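Local coordinates for protein type I polyketide synthase PikAII (Streptomyces venezuelae, PDB 3QP9) that is a C2-type ketoreductase domain of a modular polyketide synthase that probably epimerizes the alpha-methyl carbon of the growing chain, at residues Gly192-Pro197 and Asp206-Val211; Thr375-Leu380 and Asp423-Gln428; Ala94-Ala99 and Leu136-Ala141; Ala267-Ala272 and Ala311-Thr316. All blocks are in the same frame, centred on the assembly; numbering follows the deposited sequence.

Contact 1 (Gly192-Pro197 and Asp206-Val211)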
# COMPACT_ATOMS: atom_id res chain seq x y z
N GLY A 192 -3.14 16.30 2.69
CA GLY A 192 -3.23 15.26 1.60
C GLY A 192 -1.96 14.66 1.15
O GLY A 192 -0.95 14.86 1.74
N LEU A 193 -2.01 14.03 -0.06
CA LEU A 193 -0.87 13.31 -0.54
C LEU A 193 -0.74 13.73 -1.95
O LEU A 193 -1.73 13.91 -2.62
CB LEU A 193 -1.14 11.80 -0.51
CG LEU A 193 -1.11 11.11 0.84
CD1 LEU A 193 -2.02 9.80 0.94
CD2 LEU A 193 0.42 10.71 1.18
N ILE A 194 0.49 14.00 -2.38
CA ILE A 194 0.72 14.45 -3.74
C ILE A 194 1.89 13.71 -4.28
O ILE A 194 2.94 13.76 -3.66
CB ILE A 194 1.03 15.93 -3.80
CG1 ILE A 194 -0.11 16.73 -3.15
CG2 ILE A 194 1.34 16.34 -5.28
CD1 ILE A 194 0.13 18.21 -2.98
N ASP A 195 1.79 13.10 -5.48
CA ASP A 195 2.96 12.39 -6.02
C ASP A 195 3.47 13.11 -7.26
O ASP A 195 2.71 13.30 -8.20
CB ASP A 195 2.56 10.95 -6.39
CG ASP A 195 3.73 10.12 -6.89
OD1 ASP A 195 3.70 9.76 -8.10
OD2 ASP A 195 4.69 9.95 -6.11
N LEU A 196 4.75 13.47 -7.26
CA LEU A 196 5.41 14.21 -8.32
C LEU A 196 5.93 13.18 -9.25
O LEU A 196 5.97 12.03 -8.88
CB LEU A 196 6.55 15.09 -7.76
CG LEU A 196 6.00 16.23 -6.90
CD1 LEU A 196 7.12 16.95 -6.15
CD2 LEU A 196 5.17 17.25 -7.67
N PRO A 197 6.20 13.57 -10.50
CA PRO A 197 6.70 12.58 -11.47
C PRO A 197 8.02 11.99 -10.95
O PRO A 197 8.83 12.76 -10.37
CB PRO A 197 6.98 13.42 -12.73
CG PRO A 197 6.18 14.72 -12.60
CD PRO A 197 6.05 14.94 -11.05
N ASP A 206 4.97 23.68 -9.76
CA ASP A 206 3.92 24.65 -9.96
C ASP A 206 2.52 24.05 -9.84
O ASP A 206 1.66 24.63 -9.18
CB ASP A 206 4.10 25.38 -11.30
CG ASP A 206 5.31 26.41 -11.27
OD1 ASP A 206 5.77 26.76 -10.14
OD2 ASP A 206 5.80 26.85 -12.37
N ARG A 207 2.26 22.89 -10.47
CA ARG A 207 0.98 22.25 -10.26
C ARG A 207 0.80 21.76 -8.85
O ARG A 207 -0.33 21.80 -8.33
CB ARG A 207 0.74 21.11 -11.23
CG ARG A 207 0.54 21.65 -12.73
CD ARG A 207 0.40 20.43 -13.69
NE ARG A 207 0.08 20.93 -15.03
CZ ARG A 207 0.87 20.81 -16.08
NH1 ARG A 207 2.04 20.17 -16.01
NH2 ARG A 207 0.46 21.34 -17.22
N MET A 208 1.86 21.21 -8.25
CA MET A 208 1.81 20.94 -6.78
C MET A 208 1.20 22.08 -5.96
O MET A 208 0.24 21.86 -5.15
CB MET A 208 3.13 20.46 -6.24
CG MET A 208 3.13 20.15 -4.72
SD MET A 208 4.85 20.03 -4.16
CE MET A 208 5.35 21.74 -4.39
N THR A 209 1.68 23.30 -6.20
CA THR A 209 1.16 24.47 -5.46
C THR A 209 -0.32 24.76 -5.72
O THR A 209 -0.99 25.14 -4.81
CB THR A 209 2.03 25.76 -5.61
OG1 THR A 209 2.00 26.19 -6.97
CG2 THR A 209 3.44 25.47 -5.30
N THR A 210 -0.87 24.46 -6.92
CA THR A 210 -2.32 24.58 -7.12
C THR A 210 -3.06 23.60 -6.21
O THR A 210 -4.17 23.93 -5.69
CB THR A 210 -2.70 24.29 -8.55
OG1 THR A 210 -2.06 25.29 -9.37
CG2 THR A 210 -4.25 24.32 -8.71
N VAL A 211 -2.47 22.43 -5.98
CA VAL A 211 -3.12 21.46 -5.04
C VAL A 211 -3.06 21.95 -3.58
O VAL A 211 -4.08 21.94 -2.85
CB VAL A 211 -2.48 20.05 -5.13
CG1 VAL A 211 -3.14 19.09 -4.04
CG2 VAL A 211 -2.55 19.51 -6.59
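Ile194, Leu196, Met208 and Val211 make a purely apolar strand-to-helix contact inside one beta-alpha-beta unit, where strand 190-196 is followed by helix 202-212, which lies over it before strand 220-224 begins. The short axes run nearly antiparallel, at 169°, and come within 9.8 Å, the first half of a Rossmann-type crossover. Ile194 and Val211 reach toward each other tip to tip: CD1 of Ile194 lies 3.5 Å from CG1 of Val211, a snug methyl-to-methyl approach. The same CD1 also meets CG of Met208 at 4.0 Å, filling the angle between two helix residues almost one turn apart. It gets there because CG1 of Ile194 is anti to the carbonyl carbon (chi1 -57°) and the chain runs on extended to CD1. Two residues further on, Leu196 and Met208 cross obliquely, with CD2 of Leu196 4.1 Å from CB of Met208. The neighbouring strands close the sides: Trp152 and Val154 of strand 151-156 on one, Val221 and Val223 of strand 220-224 on the other. Asp195, between the two apolar strand residues, points to the other face, where its carboxylate meets Arg224 in a salt bridge and accepts from Thr155 OG1 and Ala158 N. Within the helix, Thr209 OG1 donates to Asp206 O at 2.7 Å. All four touching residues are buried and meet through carbon atoms, so between these two segments the attraction is dispersion and the burial of aliphatic surface, without a polar bond.

Contact 2 (Thr375-Leu380 and Asp423-Gln428)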
# COMPACT_ATOMS: atom_id res chain seq x y z
N THR A 375 8.79 -7.48 3.31
CA THR A 375 10.22 -7.84 3.04
C THR A 375 10.41 -9.15 2.24
O THR A 375 11.30 -9.26 1.31
CB THR A 375 11.04 -7.89 4.35
OG1 THR A 375 11.11 -6.54 4.86
CG2 THR A 375 12.49 -8.41 4.08
N ALA A 376 9.63 -10.16 2.62
CA ALA A 376 9.70 -11.40 1.82
C ALA A 376 9.31 -11.19 0.34
O ALA A 376 9.88 -11.78 -0.59
CB ALA A 376 8.91 -12.51 2.51
N ALA A 377 8.31 -10.33 0.10
CA ALA A 377 7.84 -10.06 -1.23
C ALA A 377 8.90 -9.30 -1.95
O ALA A 377 9.13 -9.57 -3.12
CB ALA A 377 6.47 -9.26 -1.19
N LEU A 378 9.60 -8.43 -1.22
CA LEU A 378 10.75 -7.71 -1.79
C LEU A 378 11.79 -8.68 -2.31
O LEU A 378 12.20 -8.55 -3.47
CB LEU A 378 11.35 -6.67 -0.83
CG LEU A 378 12.69 -6.05 -1.29
CD1 LEU A 378 12.38 -5.00 -2.32
CD2 LEU A 378 13.37 -5.39 -0.12
N HIS A 379 12.14 -9.68 -1.50
CA HIS A 379 13.14 -10.64 -1.89
C HIS A 379 12.68 -11.55 -2.99
O HIS A 379 13.44 -11.85 -3.91
CB HIS A 379 13.58 -11.51 -0.70
CG HIS A 379 14.19 -10.73 0.40
ND1 HIS A 379 14.02 -11.06 1.74
CD2 HIS A 379 14.95 -9.62 0.37
CE1 HIS A 379 14.70 -10.19 2.47
NE2 HIS A 379 15.24 -9.29 1.66
N LEU A 380 11.42 -12.00 -2.90
CA LEU A 380 10.93 -12.89 -3.95
C LEU A 380 10.97 -12.20 -5.35
O LEU A 380 11.30 -12.80 -6.39
CB LEU A 380 9.54 -13.37 -3.63
CG LEU A 380 9.45 -14.37 -2.48
CD1 LEU A 380 7.99 -14.37 -2.02
CD2 LEU A 380 9.90 -15.81 -2.92
N ASP A 423 1.08 -3.52 -3.39
CA ASP A 423 0.31 -2.95 -4.49
C ASP A 423 1.25 -2.12 -5.37
O ASP A 423 1.19 -2.17 -6.59
CB ASP A 423 -0.84 -2.07 -4.01
CG ASP A 423 -1.85 -2.79 -3.21
OD1 ASP A 423 -2.42 -2.15 -2.31
OD2 ASP A 423 -2.27 -3.95 -3.57
N ALA A 424 2.22 -1.44 -4.78
CA ALA A 424 3.19 -0.73 -5.63
C ALA A 424 4.15 -1.56 -6.43
O ALA A 424 4.58 -1.12 -7.49
CB ALA A 424 4.05 0.24 -4.78
N LEU A 425 4.64 -2.67 -5.85
CA LEU A 425 5.45 -3.66 -6.62
C LEU A 425 4.71 -4.01 -7.88
O LEU A 425 5.30 -4.10 -8.94
CB LEU A 425 5.74 -4.90 -5.78
CG LEU A 425 6.80 -4.86 -4.68
CD1 LEU A 425 6.88 -6.22 -4.01
CD2 LEU A 425 8.22 -4.51 -5.19
N ALA A 426 3.38 -4.20 -7.79
CA ALA A 426 2.62 -4.55 -8.98
C ALA A 426 2.59 -3.48 -10.08
O ALA A 426 2.34 -3.77 -11.27
CB ALA A 426 1.22 -5.01 -8.60
N GLY A 427 2.83 -2.24 -9.72
CA GLY A 427 2.83 -1.16 -10.66
C GLY A 427 4.20 -0.79 -11.28
O GLY A 427 4.25 0.19 -12.02
N GLN A 428 5.27 -1.50 -10.92
CA GLN A 428 6.65 -1.31 -11.39
C GLN A 428 6.83 -2.00 -12.75
O GLN A 428 6.17 -3.02 -12.98
CB GLN A 428 7.62 -1.99 -10.43
CG GLN A 428 7.82 -1.28 -9.14
CD GLN A 428 9.14 -1.62 -8.48
OE1 GLN A 428 10.15 -0.87 -8.59
NE2 GLN A 428 9.14 -2.71 -7.77
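Leu425 lays its CD1 methyl against the backbone and CB of Ala377, joining helix 363-386 to the C-terminal part of helix 413-426. The methyl is 4.2 Å from CB of Ala377 and 4.1 Å from its carbonyl O, and so settles on the helix surface beside the small alanine. Two torsions carry it there: CG stands anti to the carbonyl carbon (chi1 -76°), and CD1 is then anti to CA (chi2 -180°), so the branch is at full stretch across the gap. That reach suits backbones kept well apart, with the CA atoms of Leu378 and Leu425 separated by 8.2 Å. Leu378 takes the other common leucine shape, CG anti to the backbone N, and rises past the contact rather than into it; its CD1 stays 5.1 Å from CD2 of Leu425, a loose flank to the tighter Ala377 site. Leu422 and Phe421, one turn earlier on helix 413-426, extend the same seam by touching Ala377 and Leu378. After Leu425 the chain turns: Gly427 N donates to Ala424 O, and Leu425 O accepts from Arg430 NH2. Thr375 OG1 bonds to Ala126 O, and Ala424 packs on helix 170-185, so both segments also touch the N-terminal half. The two helices follow the fourth and fifth strands of the Rossmann-like catalytic half, a position consistent with alphaE and alphaF of short-chain dehydrogenases, the helices that build the four-helix dimer interface which the two halves of a ketoreductase imitate within one chain.

Contact 3 (Ala94-Ala99 and Leu136-Ala141)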
# COMPACT_ATOMS: atom_id res chain seq x y z
N ALA A 94 9.87 20.01 19.31
CA ALA A 94 10.57 21.24 19.82
C ALA A 94 10.86 22.10 18.61
O ALA A 94 10.64 23.30 18.60
CB ALA A 94 11.85 20.85 20.47
N THR A 95 11.32 21.44 17.55
CA THR A 95 11.71 22.13 16.34
C THR A 95 10.50 22.80 15.74
O THR A 95 10.58 23.95 15.33
CB THR A 95 12.32 21.13 15.31
OG1 THR A 95 13.50 20.59 15.88
CG2 THR A 95 12.65 21.81 13.99
N LEU A 96 9.39 22.07 15.66
CA LEU A 96 8.11 22.62 15.19
C LEU A 96 7.53 23.76 16.08
O LEU A 96 7.13 24.80 15.56
CB LEU A 96 7.09 21.52 15.01
CG LEU A 96 7.35 20.46 13.93
CD1 LEU A 96 6.56 19.19 14.30
CD2 LEU A 96 7.06 20.97 12.47
N GLY A 97 7.42 23.52 17.39
CA GLY A 97 6.99 24.54 18.37
C GLY A 97 7.83 25.81 18.25
O GLY A 97 7.29 26.95 18.22
N GLU A 98 9.15 25.66 18.14
CA GLU A 98 10.01 26.83 17.85
C GLU A 98 9.62 27.55 16.55
O GLU A 98 9.57 28.80 16.48
CB GLU A 98 11.49 26.42 17.88
CG GLU A 98 12.51 27.35 17.17
CD GLU A 98 13.98 27.20 17.72
OE1 GLU A 98 14.92 27.81 17.13
OE2 GLU A 98 14.20 26.49 18.74
N ALA A 99 9.32 26.78 15.50
CA ALA A 99 9.00 27.38 14.22
C ALA A 99 7.65 28.04 14.29
O ALA A 99 7.43 29.04 13.62
CB ALA A 99 8.99 26.31 13.10
N LEU A 136 6.08 9.19 9.84
CA LEU A 136 5.23 8.84 11.01
C LEU A 136 5.53 9.77 12.19
O LEU A 136 4.62 10.32 12.90
CB LEU A 136 5.44 7.37 11.44
CG LEU A 136 4.75 7.07 12.82
CD1 LEU A 136 3.26 7.26 12.82
CD2 LEU A 136 5.11 5.71 13.45
N THR A 137 6.82 10.01 12.37
CA THR A 137 7.25 10.83 13.51
C THR A 137 6.72 12.24 13.40
O THR A 137 6.34 12.89 14.41
CB THR A 137 8.78 10.75 13.60
OG1 THR A 137 9.09 9.39 13.87
CG2 THR A 137 9.34 11.63 14.77
N LEU A 138 6.66 12.72 12.18
CA LEU A 138 6.18 14.07 11.90
C LEU A 138 4.69 14.22 12.18
O LEU A 138 4.30 15.23 12.73
CB LEU A 138 6.55 14.52 10.49
CG LEU A 138 6.00 15.88 10.06
CD1 LEU A 138 6.70 17.00 10.83
CD2 LEU A 138 6.14 16.09 8.61
N VAL A 139 3.89 13.20 11.88
CA VAL A 139 2.43 13.22 12.09
C VAL A 139 2.17 13.33 13.61
O VAL A 139 1.16 13.93 14.06
CB VAL A 139 1.82 11.91 11.64
CG1 VAL A 139 0.39 11.78 12.14
CG2 VAL A 139 1.87 11.78 10.12
N GLN A 140 3.04 12.69 14.36
CA GLN A 140 2.86 12.62 15.81
C GLN A 140 3.29 13.94 16.43
O GLN A 140 2.58 14.50 17.26
CB GLN A 140 3.75 11.52 16.37
CG GLN A 140 3.17 10.14 16.30
CD GLN A 140 4.16 9.04 16.56
OE1 GLN A 140 5.41 9.23 16.60
NE2 GLN A 140 3.62 7.87 16.78
N ALA A 141 4.46 14.42 15.99
CA ALA A 141 5.15 15.59 16.53
C ALA A 141 4.42 16.91 16.21
O ALA A 141 4.41 17.83 17.03
CB ALA A 141 6.54 15.63 16.06
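Leu96 and Ala141 bring helices 89-102 and 130-144 closest together between these segments, their CA atoms 7.7 Å apart, as two neighbouring helices of the N-terminal, Rossmann-like half of the ketoreductase. The helices are joined in sequence through strand 109-112, and the contact is made almost wholly by one methyl group, CD1 of Leu96. Leu96 starts with CG anti to the carbonyl carbon (chi1 -65°), which swings the isobutyl group straight at the second helix. There CD1 finds the small CB of Ala141 at 4.0 Å and, still nearer, Ala141's carbonyl carbon at 3.7 Å, so that it rests on the backbone of Ala141 as well as on its CB. Leu138, three residues before Ala141 and on almost the same side of its helix, adds a second apolar partner: with CG anti to the backbone N (chi1 176°) and chi2 at 70°, its CD1 is turned toward Leu96 even though its CB leaves the backbone at an angle to the first helix. All three touching residues are buried. Leu92, one turn before Leu96, continues the seam onto Ala141, while the adjoining strands supply Leu53 against Leu96 and Leu151 against Leu138. Away from the contact, Gln140 NE2 donates to the carbonyls of Leu358 and Thr361, a link to a distant part of the chain, and Val139 O accepts from Arg189 NH2. Thr95 and Thr137 each turn OG1 back to a carbonyl four residues earlier, that of Arg91 and Gly133. Between the two leucines the ends meet methyl to methyl, CD1 of Leu96 to CD1 of Leu138, at 4.1 Å.

Contact 4 (Ala267-Ala272 and Ala311-Thr316)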
# COMPACT_ATOMS: atom_id res chain seq x y z
N ALA A 267 -6.12 -22.44 -0.71
CA ALA A 267 -5.54 -22.13 -2.05
C ALA A 267 -4.82 -23.31 -2.64
O ALA A 267 -4.95 -23.66 -3.83
CB ALA A 267 -4.60 -20.95 -1.92
N ALA A 268 -4.02 -23.97 -1.84
CA ALA A 268 -3.35 -25.18 -2.29
C ALA A 268 -4.32 -26.33 -2.58
O ALA A 268 -4.13 -27.02 -3.59
CB ALA A 268 -2.25 -25.60 -1.22
N ARG A 269 -5.38 -26.50 -1.79
CA ARG A 269 -6.43 -27.49 -2.11
C ARG A 269 -7.05 -27.16 -3.45
O ARG A 269 -7.27 -28.03 -4.28
CB ARG A 269 -7.57 -27.58 -1.09
CG ARG A 269 -7.14 -27.97 0.29
CD ARG A 269 -8.36 -28.11 1.21
NE ARG A 269 -7.88 -28.76 2.40
CZ ARG A 269 -7.64 -28.18 3.57
NH1 ARG A 269 -7.21 -28.95 4.53
NH2 ARG A 269 -7.85 -26.88 3.76
N ARG A 270 -7.34 -25.88 -3.65
CA ARG A 270 -7.93 -25.47 -4.92
C ARG A 270 -7.01 -25.73 -6.07
O ARG A 270 -7.46 -26.15 -7.16
CB ARG A 270 -8.37 -23.99 -4.89
CG ARG A 270 -8.88 -23.43 -6.18
CD ARG A 270 -10.19 -24.08 -6.63
NE ARG A 270 -11.27 -23.68 -5.74
CZ ARG A 270 -12.07 -22.61 -5.94
NH1 ARG A 270 -13.01 -22.36 -5.06
NH2 ARG A 270 -11.96 -21.86 -7.03
N LEU A 271 -5.71 -25.42 -5.92
CA LEU A 271 -4.78 -25.67 -7.06
C LEU A 271 -4.73 -27.16 -7.39
O LEU A 271 -4.82 -27.60 -8.55
CB LEU A 271 -3.39 -25.17 -6.64
CG LEU A 271 -3.24 -23.63 -6.65
CD1 LEU A 271 -2.09 -23.13 -5.83
CD2 LEU A 271 -2.96 -23.31 -8.10
N ALA A 272 -4.71 -27.98 -6.37
CA ALA A 272 -4.72 -29.45 -6.64
C ALA A 272 -6.00 -29.86 -7.35
O ALA A 272 -5.96 -30.59 -8.38
CB ALA A 272 -4.64 -30.16 -5.37
N ALA A 311 -2.19 -35.15 -2.11
CA ALA A 311 -1.87 -36.31 -2.94
C ALA A 311 -3.19 -36.95 -3.42
O ALA A 311 -3.34 -37.19 -4.62
CB ALA A 311 -1.02 -37.31 -2.16
N ASP A 312 -4.15 -37.19 -2.52
CA ASP A 312 -5.51 -37.66 -2.95
C ASP A 312 -6.19 -36.77 -4.00
O ASP A 312 -6.97 -37.26 -4.87
CB ASP A 312 -6.44 -37.85 -1.77
CG ASP A 312 -6.11 -39.13 -0.97
OD1 ASP A 312 -5.51 -40.01 -1.59
OD2 ASP A 312 -6.48 -39.24 0.23
N LEU A 313 -5.92 -35.45 -3.88
CA LEU A 313 -6.54 -34.45 -4.77
C LEU A 313 -5.78 -34.34 -6.06
O LEU A 313 -6.22 -33.67 -7.02
CB LEU A 313 -6.59 -33.08 -4.04
CG LEU A 313 -7.57 -33.02 -2.89
CD1 LEU A 313 -7.40 -31.65 -2.09
CD2 LEU A 313 -9.02 -33.29 -3.44
N GLY A 314 -4.59 -34.95 -6.10
CA GLY A 314 -3.87 -35.05 -7.36
C GLY A 314 -2.48 -34.40 -7.41
O GLY A 314 -1.85 -34.33 -8.48
N ALA A 315 -2.04 -33.78 -6.34
CA ALA A 315 -0.72 -33.07 -6.43
C ALA A 315 0.32 -33.69 -5.54
O ALA A 315 -0.01 -34.08 -4.45
CB ALA A 315 -0.85 -31.60 -6.03
N THR A 316 1.58 -33.65 -5.94
CA THR A 316 2.58 -34.03 -4.96
C THR A 316 3.09 -32.74 -4.39
O THR A 316 3.41 -31.82 -5.14
CB THR A 316 3.61 -35.09 -5.40
OG1 THR A 316 4.99 -34.75 -5.12
CG2 THR A 316 3.35 -35.65 -6.73
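Arg269 and Ala272 of helix 262-274 pack on Leu313 and Ala315, which flank the helix-ending turn that leads from helix 304-313 into strand 316-321. This is the edge of the Rossmann-like catalytic half of the ketoreductase, where 316-321 is the outermost strand. Arg269 can be followed outward from the helix. Its CB meets CD1 of Leu313 at 4.2 Å, apolar carbon on apolar carbon, and is its only atom that close to segment 311-316. CG stands anti to the carbonyl carbon (chi1 -60°), and from there the methylenes run extended through CD, carrying the guanidinium group beyond the leucine. At the tip NE forms a salt bridge with Glu309 OE1 of the other helix, and NH2 another with Glu266 OE2, one turn back on its own helix; the charged end thus ties both helices while its stem packs on the leucine. Three residues on, Ala272 has CB 3.8 Å from CB of Leu313 and 4.1 Å from CB of Ala315, its small size letting the backbones close to 5.4 Å between CA atoms of Ala272 and Ala315. Leu313 is followed by Gly314, which leaves the helix with positive phi (121°) in a Schellman motif, its N bonded to Ala311 O. The turn brings two carbonyl oxygens close without a bond between them: Ala272 O and Leu313 O, both acceptors, are 3.4 Å apart.

Contacts 1 and 3 belong to the N-terminal half of the chain, contacts 2 and 4 to the KR domain of the C-terminal half; contacts 3 and 4, with centres about 54 Å apart, lie on opposite sides of the chain's centre. No two share an element. Contact 2 is the most central, and with contacts 1 and 3 it is buried and apolar, differing in partners: contact 1 sets a helix on its own strand, contacts 2 and 3 set leucine methyls against alanine on a neighbouring helix. Contact 4, partly buried at the edge of the fold, adds an arginine whose tip pairs with glutamates beyond the segments, beside alanine-leucine packing and a Schellman motif at Gly314.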